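PDB 5LY8: tail component from Lactobacillus phage J-1, which probably recognises host cell-surface saccharides through this second carbohydrate-binding module of the phage's evolved distal tail protein, a module that also binds magnesium ions. Local coordinates for residues Gly103-Phe114 with Gln219-Gln227; Lys121-Phe129 with Ala170-Phe181. One frame throughout, in Å; residues are numbered along the deposited sequence. Where two conformers were deposited one is given.

Contact 1: Gly103-Phe114 with Gln219-Gln227; sequences GTNAAEVGRFEF and QRGWSINWQ. With MG (magnesium ion), chain B; MG (magnesium ion), chain C.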
loop_
_atom_site.group_PDB
_atom_site.type_symbol
_atom_site.label_atom_id
_atom_site.label_comp_id
_atom_site.label_asym_id
_atom_site.label_seq_id
_atom_site.Cartn_x
_atom_site.Cartn_y
_atom_site.Cartn_z
ATOM N N GLY A 103 11.566 -9.547 -0.085
ATOM C CA GLY A 103 12.943 -9.805 -0.470
ATOM C C GLY A 103 13.041 -9.823 -1.972
ATOM O O GLY A 103 12.086 -10.171 -2.643
ATOM N N THR A 104 14.248 -9.481 -2.502
ATOM C CA THR A 104 14.391 -9.475 -3.953
ATOM C C THR A 104 15.807 -9.920 -4.346
ATOM O O THR A 104 16.688 -10.169 -3.503
ATOM C CB THR A 104 13.916 -8.109 -4.548
ATOM O OG1 THR A 104 13.852 -8.156 -5.994
ATOM C CG2 THR A 104 14.781 -6.914 -4.107
ATOM N N ASN A 105 15.979 -9.869 -5.643
ATOM C CA ASN A 105 17.225 -10.340 -6.248
ATOM C C ASN A 105 17.317 -9.741 -7.611
ATOM O O ASN A 105 16.386 -9.080 -8.099
ATOM C CB ASN A 105 17.496 -11.856 -6.257
ATOM C CG ASN A 105 17.678 -12.656 -5.007
ATOM O OD1 ASN A 105 17.066 -13.713 -4.861
ATOM N ND2 ASN A 105 18.727 -12.361 -4.255
ATOM N N ALA A 106 18.511 -9.683 -8.169
ATOM C CA ALA A 106 18.604 -9.007 -9.426
ATOM C C ALA A 106 17.541 -9.410 -10.430
ATOM O O ALA A 106 16.845 -8.532 -10.918
ATOM C CB ALA A 106 19.998 -9.174 -10.013
ATOM N N ALA A 107 17.320 -10.716 -10.643
ATOM C CA ALA A 107 16.421 -11.189 -11.693
ATOM C C ALA A 107 14.946 -11.041 -11.359
ATOM O O ALA A 107 14.097 -11.164 -12.235
ATOM C CB ALA A 107 16.738 -12.645 -12.028
ATOM N N GLU A 108 14.632 -10.752 -10.085
ATOM C CA GLU A 108 13.252 -10.652 -9.624
ATOM C C GLU A 108 12.662 -9.281 -9.849
ATOM O O GLU A 108 13.352 -8.260 -9.728
ATOM C CB GLU A 108 13.149 -11.067 -8.161
ATOM C CG GLU A 108 13.586 -12.510 -7.945
ATOM C CD GLU A 108 13.645 -12.965 -6.504
ATOM O OE1 GLU A 108 13.291 -12.193 -5.595
ATOM O OE2 GLU A 108 14.109 -14.109 -6.281
ATOM N N VAL A 109 11.337 -9.262 -10.114
ATOM C CA VAL A 109 10.562 -8.050 -10.362
ATOM C C VAL A 109 9.279 -8.129 -9.554
ATOM O O VAL A 109 8.602 -9.173 -9.557
ATOM C CB VAL A 109 10.277 -7.881 -11.883
ATOM C CG1 VAL A 109 9.226 -6.816 -12.176
ATOM C CG2 VAL A 109 11.572 -7.585 -12.644
ATOM N N GLY A 110 8.900 -7.038 -8.909
ATOM C CA GLY A 110 7.641 -7.066 -8.183
ATOM C C GLY A 110 7.283 -5.691 -7.703
ATOM O O GLY A 110 8.120 -4.791 -7.676
ATOM N N ARG A 111 6.025 -5.525 -7.317
ATOM C CA ARG A 111 5.510 -4.255 -6.823
ATOM C C ARG A 111 4.431 -4.541 -5.809
ATOM O O ARG A 111 3.671 -5.497 -5.975
ATOM C CB ARG A 111 4.907 -3.439 -8.011
ATOM C CG ARG A 111 4.124 -2.195 -7.633
ATOM C CD ARG A 111 3.569 -1.506 -8.892
ATOM N NE ARG A 111 3.006 -0.190 -8.572
ATOM C CZ ARG A 111 3.703 0.922 -8.456
ATOM N NH1 ARG A 111 5.013 0.922 -8.695
ATOM N NH2 ARG A 111 3.111 2.040 -8.085
ATOM N N PHE A 112 4.304 -3.667 -4.794
ATOM C CA PHE A 112 3.078 -3.623 -4.010
ATOM C C PHE A 112 2.617 -2.196 -3.872
ATOM O O PHE A 112 3.424 -1.263 -3.927
ATOM C CB PHE A 112 3.135 -4.340 -2.648
ATOM C CG PHE A 112 4.082 -3.807 -1.611
ATOM C CD1 PHE A 112 3.851 -2.582 -0.995
ATOM C CD2 PHE A 112 5.123 -4.591 -1.136
ATOM C CE1 PHE A 112 4.703 -2.117 0.011
ATOM C CE2 PHE A 112 5.933 -4.148 -0.088
ATOM C CZ PHE A 112 5.704 -2.925 0.492
ATOM N N GLU A 113 1.299 -2.038 -3.735
ATOM C CA GLU A 113 0.650 -0.770 -3.430
ATOM C C GLU A 113 -0.244 -0.952 -2.236
ATOM O O GLU A 113 -1.022 -1.914 -2.185
ATOM C CB GLU A 113 -0.200 -0.257 -4.599
ATOM C CG GLU A 113 0.612 0.131 -5.816
ATOM C CD GLU A 113 -0.215 0.675 -6.960
ATOM O OE1 GLU A 113 -1.455 0.836 -6.811
ATOM O OE2 GLU A 113 0.394 0.925 -8.032
ATOM N N PHE A 114 -0.174 -0.002 -1.296
ATOM C CA PHE A 114 -1.146 0.146 -0.217
ATOM C C PHE A 114 -1.788 1.510 -0.454
ATOM O O PHE A 114 -1.123 2.552 -0.348
ATOM C CB PHE A 114 -0.519 0.024 1.168
ATOM C CG PHE A 114 -0.045 -1.387 1.440
ATOM C CD1 PHE A 114 -0.953 -2.416 1.588
ATOM C CD2 PHE A 114 1.304 -1.687 1.490
ATOM C CE1 PHE A 114 -0.518 -3.734 1.807
ATOM C CE2 PHE A 114 1.743 -3.006 1.728
ATOM C CZ PHE A 114 0.823 -4.016 1.899
ATOM N N GLN A 219 8.246 -12.073 -16.053
ATOM C CA GLN A 219 9.448 -11.928 -15.266
ATOM C C GLN A 219 9.256 -12.648 -13.958
ATOM O O GLN A 219 8.138 -12.645 -13.411
ATOM C CB GLN A 219 9.723 -10.453 -15.018
ATOM C CG GLN A 219 9.968 -9.758 -16.350
ATOM C CD GLN A 219 10.441 -8.368 -16.195
ATOM O OE1 GLN A 219 11.533 -8.010 -16.644
ATOM N NE2 GLN A 219 9.600 -7.545 -15.629
ATOM N N ARG A 220 10.326 -13.264 -13.442
ATOM C CA ARG A 220 10.232 -13.947 -12.159
ATOM C C ARG A 220 9.913 -12.952 -11.056
ATOM O O ARG A 220 10.357 -11.802 -11.098
ATOM C CB ARG A 220 11.441 -14.838 -11.842
ATOM C CG ARG A 220 12.721 -14.128 -11.467
ATOM C CD ARG A 220 13.719 -15.099 -10.857
ATOM N NE ARG A 220 14.129 -16.130 -11.808
ATOM C CZ ARG A 220 14.861 -17.195 -11.493
ATOM N NH1 ARG A 220 15.262 -17.388 -10.245
ATOM N NH2 ARG A 220 15.181 -18.087 -12.422
ATOM N N GLY A 221 9.077 -13.385 -10.131
ATOM C CA GLY A 221 8.625 -12.515 -9.059
ATOM C C GLY A 221 9.551 -12.406 -7.886
ATOM O O GLY A 221 10.303 -13.335 -7.571
ATOM N N TRP A 222 9.429 -11.312 -7.169
ATOM C CA TRP A 222 10.127 -11.157 -5.914
ATOM C C TRP A 222 9.438 -11.981 -4.811
ATOM O O TRP A 222 8.379 -12.576 -5.055
ATOM C CB TRP A 222 10.272 -9.672 -5.550
ATOM C CG TRP A 222 9.033 -8.882 -5.234
ATOM C CD1 TRP A 222 7.727 -9.299 -5.241
ATOM C CD2 TRP A 222 9.015 -7.522 -4.803
ATOM N NE1 TRP A 222 6.896 -8.264 -4.854
ATOM C CE2 TRP A 222 7.668 -7.168 -4.567
ATOM C CE3 TRP A 222 10.016 -6.563 -4.580
ATOM C CZ2 TRP A 222 7.298 -5.889 -4.121
ATOM C CZ3 TRP A 222 9.646 -5.304 -4.141
ATOM C CH2 TRP A 222 8.305 -4.979 -3.929
ATOM N N SER A 223 10.039 -12.017 -3.618
ATOM C CA SER A 223 9.430 -12.741 -2.501
ATOM C C SER A 223 8.638 -11.750 -1.687
ATOM O O SER A 223 9.169 -10.745 -1.237
ATOM C CB SER A 223 10.489 -13.393 -1.629
ATOM O OG SER A 223 11.186 -14.402 -2.350
ATOM N N ILE A 224 7.319 -11.982 -1.574
ATOM C CA ILE A 224 6.466 -11.037 -0.884
ATOM C C ILE A 224 5.390 -11.742 -0.100
ATOM O O ILE A 224 4.744 -12.649 -0.613
ATOM C CB ILE A 224 5.853 -10.032 -1.920
ATOM C CG1 ILE A 224 4.927 -8.988 -1.279
ATOM C CG2 ILE A 224 5.140 -10.733 -3.082
ATOM C CD1 ILE A 224 5.588 -8.093 -0.278
ATOM N N ASN A 225 5.196 -11.314 1.154
ATOM C CA ASN A 225 4.074 -11.806 1.914
ATOM C C ASN A 225 3.535 -10.688 2.797
ATOM O O ASN A 225 4.239 -9.699 3.042
ATOM C CB ASN A 225 4.375 -13.117 2.634
ATOM C CG ASN A 225 5.336 -13.044 3.767
ATOM O OD1 ASN A 225 5.129 -12.279 4.718
ATOM N ND2 ASN A 225 6.415 -13.820 3.675
ATOM N N TRP A 226 2.272 -10.803 3.217
ATOM C CA TRP A 226 1.541 -9.729 3.889
ATOM C C TRP A 226 1.006 -10.332 5.170
ATOM O O TRP A 226 0.231 -11.293 5.141
ATOM C CB TRP A 226 0.435 -9.311 2.933
ATOM C CG TRP A 226 -0.486 -8.211 3.367
ATOM C CD1 TRP A 226 -0.222 -7.173 4.222
ATOM C CD2 TRP A 226 -1.802 -7.989 2.850
ATOM N NE1 TRP A 226 -1.309 -6.317 4.268
ATOM C CE2 TRP A 226 -2.291 -6.808 3.442
ATOM C CE3 TRP A 226 -2.634 -8.699 1.967
ATOM C CZ2 TRP A 226 -3.580 -6.328 3.182
ATOM C CZ3 TRP A 226 -3.896 -8.213 1.690
ATOM C CH2 TRP A 226 -4.362 -7.043 2.296
ATOM N N GLN A 227 1.499 -9.834 6.316
ATOM C CA GLN A 227 1.268 -10.495 7.601
ATOM C C GLN A 227 0.206 -9.860 8.475
ATOM O O GLN A 227 -0.273 -10.516 9.404
ATOM C CB GLN A 227 2.587 -10.628 8.398
ATOM C CG GLN A 227 3.740 -11.162 7.529
ATOM C CD GLN A 227 4.880 -11.840 8.250
ATOM O OE1 GLN A 227 4.939 -11.891 9.506
ATOM N NE2 GLN A 227 5.791 -12.412 7.444
HETATM MG MG MG B . 15.278 -6.952 -9.749
HETATM MG MG MG C . -0.784 -12.316 10.793
HETATM O O HOH W 1 13.056 -12.330 -14.583
HETATM O O HOH W 2 13.599 -13.393 -3.209
HETATM O O HOH W 3 11.646 -15.538 -8.214
HETATM O O HOH W 4 7.269 -10.020 -11.953
HETATM O O HOH W 5 4.013 -8.043 -5.003
HETATM O O HOH W 6 -1.350 -13.855 12.665
HETATM O O HOH W 7 1.369 -12.816 11.824
HETATM O O HOH W 8 -0.979 -10.582 12.484
#
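The indole of Trp-222 lies with one face against the backbone at Gly-110. Gly-110 CA sits 3.5 Å from the centroid of the five-membered ring of Trp-222, almost on the ring normal, in a CH-pi contact. The peptide that follows covers the same face nearer the rim, with Arg-111 N above it. Thr-104 CB is at the edge of the indole. Water 5 is at the edge too, in plane; it accepts from Trp-222 NE1 at 2.9 Å and donates to Arg-111 O. With Trp-222 CG set between the backbone N and the carbonyl carbon (chi1 66°), the ring folds onto Gly-110. Phe-114 CE1 lies over one face of the Trp-226 indole, near the rim, and the two ring planes are 48° apart. Phe-112 CD2 touches Ile-224 CD1 at 3.6 Å.

Gly-103 and Ser-223 form an antiparallel hydrogen-bonded pair. Val-109 N donates to Arg-220 O at 2.9 Å. The bond from Trp-222 N to Val-109 O is weak. In one of its two conformers, Gln-219 NE2 lies against both methyls of Val-109. The Glu-108 chain extends alongside Gly-221, and its OE1 comes 3.3 Å from Trp-222 CA. Water 2 joins Glu-108 OE1 to Ser-223 OG.

Ala-106 O and Glu-108 O bind a magnesium ion together with Asp-130, Ser-132 and Asn-135. Thr-104 OG1 is hydrogen-bonded to Asp-130 OD2, one of these ligands. Gln-227 O binds a second magnesium ion with Asp-21 O, Gly-59 O and three waters.

The first ion takes two carbonyls of one turn, so it ties the Ala-106 to Glu-108 loop to Asp-130, Ser-132 and Asn-135. Trp-222, whose indole packs on Gly-110 just after that loop, has its N-H satisfied by a bridging water. The Glu-108 carboxylate reaches Ser-223 through water.

Contact 2: Lys121-Phe129 with Ala170-Phe181; sequences KIVASLALF and AVITKMGDQLTF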
loop_
_atom_site.group_PDB
_atom_site.type_symbol
_atom_site.label_atom_id
_atom_site.label_comp_id
_atom_site.label_asym_id
_atom_site.label_seq_id
_atom_site.Cartn_x
_atom_site.Cartn_y
_atom_site.Cartn_z
ATOM N N LYS A 121 -11.326 6.914 -6.430
ATOM C CA LYS A 121 -10.076 7.528 -6.861
ATOM C C LYS A 121 -9.031 7.401 -5.784
ATOM O O LYS A 121 -9.349 7.463 -4.591
ATOM C CB LYS A 121 -10.304 9.014 -7.175
ATOM C CG LYS A 121 -11.136 9.230 -8.444
ATOM C CD LYS A 121 -11.120 10.706 -8.885
ATOM C CE LYS A 121 -12.047 10.970 -10.053
ATOM N NZ LYS A 121 -11.490 10.413 -11.312
ATOM N N ILE A 122 -7.764 7.262 -6.185
ATOM C CA ILE A 122 -6.661 7.308 -5.246
ATOM C C ILE A 122 -6.608 8.667 -4.550
ATOM O O ILE A 122 -6.658 9.721 -5.206
ATOM C CB ILE A 122 -5.320 7.089 -5.990
ATOM C CG1 ILE A 122 -5.235 5.721 -6.694
ATOM C CG2 ILE A 122 -4.110 7.315 -5.048
ATOM C CD1 ILE A 122 -5.165 4.506 -5.704
ATOM N N VAL A 123 -6.464 8.613 -3.217
ATOM C CA VAL A 123 -6.152 9.763 -2.400
ATOM C C VAL A 123 -4.665 9.659 -2.011
ATOM O O VAL A 123 -3.924 10.625 -2.174
ATOM C CB VAL A 123 -7.096 9.924 -1.199
ATOM C CG1 VAL A 123 -6.608 11.022 -0.242
ATOM C CG2 VAL A 123 -8.509 10.227 -1.674
ATOM N N ALA A 124 -4.226 8.488 -1.526
ATOM C CA ALA A 124 -2.808 8.278 -1.207
ATOM C C ALA A 124 -2.406 6.883 -1.623
ATOM O O ALA A 124 -3.185 5.941 -1.455
ATOM C CB ALA A 124 -2.551 8.474 0.299
ATOM N N SER A 125 -1.174 6.739 -2.144
ATOM C CA SER A 125 -0.659 5.445 -2.571
ATOM C C SER A 125 0.779 5.283 -2.162
ATOM O O SER A 125 1.646 6.081 -2.582
ATOM C CB SER A 125 -0.774 5.293 -4.087
ATOM O OG SER A 125 -0.165 4.073 -4.504
ATOM N N LEU A 126 1.026 4.264 -1.315
ATOM C CA LEU A 126 2.373 3.892 -0.891
ATOM C C LEU A 126 2.813 2.707 -1.758
ATOM O O LEU A 126 2.093 1.709 -1.808
ATOM C CB LEU A 126 2.355 3.503 0.592
ATOM C CG LEU A 126 3.704 3.216 1.257
ATOM C CD1 LEU A 126 3.559 3.293 2.775
ATOM C CD2 LEU A 126 4.285 1.837 0.866
ATOM N N ALA A 127 3.944 2.810 -2.439
ATOM C CA ALA A 127 4.433 1.697 -3.248
ATOM C C ALA A 127 5.839 1.325 -2.889
ATOM O O ALA A 127 6.643 2.171 -2.489
ATOM C CB ALA A 127 4.338 2.023 -4.745
ATOM N N LEU A 128 6.146 0.024 -3.039
ATOM C CA LEU A 128 7.502 -0.482 -3.041
ATOM C C LEU A 128 7.640 -1.290 -4.317
ATOM O O LEU A 128 6.727 -2.058 -4.647
ATOM C CB LEU A 128 7.806 -1.371 -1.828
ATOM C CG LEU A 128 9.248 -1.838 -1.698
ATOM C CD1 LEU A 128 10.196 -0.685 -1.327
ATOM C CD2 LEU A 128 9.385 -2.942 -0.657
ATOM N N PHE A 129 8.730 -1.130 -5.045
ATOM C CA PHE A 129 8.876 -1.894 -6.267
ATOM C C PHE A 129 10.345 -2.094 -6.666
ATOM O O PHE A 129 11.199 -1.330 -6.349
ATOM C CB PHE A 129 8.094 -1.249 -7.436
ATOM C CG PHE A 129 8.535 0.148 -7.760
ATOM C CD1 PHE A 129 7.974 1.269 -7.115
ATOM C CD2 PHE A 129 9.515 0.364 -8.717
ATOM C CE1 PHE A 129 8.426 2.559 -7.473
ATOM C CE2 PHE A 129 9.936 1.643 -9.023
ATOM C CZ PHE A 129 9.393 2.694 -8.417
ATOM N N ALA A 170 4.664 -0.946 6.388
ATOM C CA ALA A 170 4.383 0.113 5.415
ATOM C C ALA A 170 3.223 0.905 5.977
ATOM O O ALA A 170 2.150 0.346 6.248
ATOM C CB ALA A 170 4.020 -0.481 4.055
ATOM N N VAL A 171 3.433 2.211 6.215
ATOM C CA VAL A 171 2.449 3.013 6.915
ATOM C C VAL A 171 2.117 4.274 6.161
ATOM O O VAL A 171 3.013 4.955 5.635
ATOM C CB VAL A 171 3.007 3.399 8.317
ATOM C CG1 VAL A 171 1.961 4.150 9.138
ATOM C CG2 VAL A 171 3.528 2.178 9.078
ATOM N N ILE A 172 0.822 4.621 6.129
ATOM C CA ILE A 172 0.376 5.932 5.690
ATOM C C ILE A 172 -0.334 6.570 6.888
ATOM O O ILE A 172 -1.236 5.952 7.470
ATOM C CB ILE A 172 -0.583 5.904 4.483
ATOM C CG1 ILE A 172 -0.011 5.070 3.338
ATOM C CG2 ILE A 172 -0.858 7.348 4.029
ATOM C CD1 ILE A 172 -0.945 5.015 2.157
ATOM N N THR A 173 0.072 7.773 7.278
ATOM C CA THR A 173 -0.572 8.490 8.380
ATOM C C THR A 173 -0.968 9.881 7.891
ATOM O O THR A 173 -0.258 10.475 7.081
ATOM C CB THR A 173 0.355 8.589 9.618
ATOM O OG1 THR A 173 0.904 7.313 9.920
ATOM C CG2 THR A 173 -0.366 9.084 10.857
ATOM N N LYS A 174 -2.101 10.398 8.396
ATOM C CA LYS A 174 -2.562 11.750 8.118
ATOM C C LYS A 174 -2.693 12.451 9.455
ATOM O O LYS A 174 -3.333 11.933 10.371
ATOM C CB LYS A 174 -3.920 11.714 7.423
ATOM C CG LYS A 174 -4.541 13.084 7.219
ATOM C CD LYS A 174 -5.885 12.992 6.557
ATOM C CE LYS A 174 -6.397 14.352 6.194
ATOM N NZ LYS A 174 -7.698 14.249 5.478
ATOM N N MET A 175 -2.073 13.644 9.555
ATOM C CA MET A 175 -2.114 14.498 10.739
ATOM C C MET A 175 -2.406 15.888 10.179
ATOM O O MET A 175 -1.473 16.568 9.719
ATOM C CB MET A 175 -0.779 14.430 11.509
ATOM C CG MET A 175 -0.437 13.034 12.042
ATOM S SD MET A 175 -1.688 12.364 13.177
ATOM C CE MET A 175 -1.297 13.243 14.653
ATOM N N GLY A 176 -3.710 16.191 10.044
ATOM C CA GLY A 176 -4.231 17.411 9.422
ATOM C C GLY A 176 -3.785 17.411 7.969
ATOM O O GLY A 176 -4.058 16.473 7.219
ATOM N N ASP A 177 -3.042 18.469 7.552
ATOM C CA ASP A 177 -2.506 18.572 6.188
ATOM C C ASP A 177 -1.231 17.762 5.934
ATOM O O ASP A 177 -0.807 17.650 4.773
ATOM C CB ASP A 177 -2.219 20.041 5.830
ATOM C CG ASP A 177 -3.425 20.941 5.736
ATOM O OD1 ASP A 177 -4.471 20.487 5.230
ATOM O OD2 ASP A 177 -3.295 22.145 6.068
ATOM N N GLN A 178 -0.640 17.154 6.975
ATOM C CA GLN A 178 0.597 16.412 6.809
ATOM C C GLN A 178 0.325 14.965 6.481
ATOM O O GLN A 178 -0.341 14.268 7.261
ATOM C CB GLN A 178 1.502 16.485 8.060
ATOM C CG GLN A 178 2.101 17.869 8.295
ATOM C CD GLN A 178 3.217 17.884 9.307
ATOM O OE1 GLN A 178 3.664 16.853 9.835
ATOM N NE2 GLN A 178 3.684 19.085 9.601
ATOM N N LEU A 179 0.870 14.519 5.365
ATOM C CA LEU A 179 0.734 13.152 4.920
ATOM C C LEU A 179 2.111 12.500 5.069
ATOM O O LEU A 179 3.098 12.991 4.491
ATOM C CB LEU A 179 0.283 13.170 3.448
ATOM C CG LEU A 179 0.132 11.813 2.749
ATOM C CD1 LEU A 179 -0.875 10.914 3.463
ATOM C CD2 LEU A 179 -0.292 12.001 1.334
ATOM N N THR A 180 2.185 11.396 5.841
ATOM C CA THR A 180 3.439 10.691 6.036
ATOM C C THR A 180 3.347 9.281 5.473
ATOM O O THR A 180 2.333 8.568 5.648
ATOM C CB THR A 180 3.781 10.648 7.525
ATOM O OG1 THR A 180 3.934 11.982 8.000
ATOM C CG2 THR A 180 5.067 9.856 7.847
ATOM N N PHE A 181 4.442 8.866 4.830
ATOM C CA PHE A 181 4.633 7.510 4.374
ATOM C C PHE A 181 5.845 6.960 5.096
ATOM O O PHE A 181 6.900 7.634 5.139
ATOM C CB PHE A 181 4.931 7.514 2.885
ATOM C CG PHE A 181 3.818 7.993 1.999
ATOM C CD1 PHE A 181 3.623 9.353 1.770
ATOM C CD2 PHE A 181 2.972 7.091 1.386
ATOM C CE1 PHE A 181 2.586 9.783 0.944
ATOM C CE2 PHE A 181 1.940 7.526 0.563
ATOM C CZ PHE A 181 1.754 8.863 0.342
#
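Strand 124-129, which carries Ala-124 and Leu-126, passes over the hairpin of Ala-170 to Phe-181, antiparallel to strand 170-175 (158°, axes 8.1 Å apart) and roughly parallel to strand 178-181 (21°, axes 8.8 Å apart). The spacing is that of packed sheets, and it is filled mainly by apolar side chains.

Leu-126 makes the largest single share of the contact. Leu-126 CB meets the edge of the Phe-181 ring, 3.7 Å from Phe-181 CD2 and in the ring plane. From the other strand of the hairpin, Ile-172 CG1 packs on the same Leu-126 CB at 3.9 Å. Leu-126 CG points away from the backbone N (chi1 -174°), which carries the two methyls toward Ala-170 and Val-171. There Leu-126 CD2 is 4.0 Å from Ala-170 CB, and Leu-126 CD1 lies 3.4 Å from Val-171 O.

The Ala-124 methyl rests among Ile-172 CD1, Leu-179 CD2 and Phe-181 CZ. Phe-181 CE2 also approaches Ser-125 O at 3.5 Å. Ser-125 CB is directed away from the hairpin, and its OG is hydrogen-bonded to Asn-115 OD1. Phe-154 meets the Phe-181 ring edge-to-face.

Val-123 and Ala-124 form a classic beta bulge opposite Leu-116, where the chain turns a corner. A type II' turn from Met-175 to Gln-178 closes the hairpin. Two sheets packed through an apolar layer make a beta-sandwich, in keeping with the concanavalin-like class of this module.

In the fold
Contact 2 is wholly buried and apolar, near the centre of the chain. Contact 1 lies further out and is only partly buried; it mixes aromatic packing with backbone bonds, waters and magnesium. The two share a sheet, since strands 110-118 and 121-130 are neighbours in it. Phe-112 N and Phe-114 N probably bond to Leu-128 O and Leu-126 O, and Trp-222 CH2 packs on Leu-128 O. Both contacts also reach the six-stranded antiparallel sheet, contact 1 through strand 223-238 and contact 2 through strands 166-175 and 178-185. Contact 2 fills the sandwich interior, while contact 1 runs from the interior to the metal-bound loop.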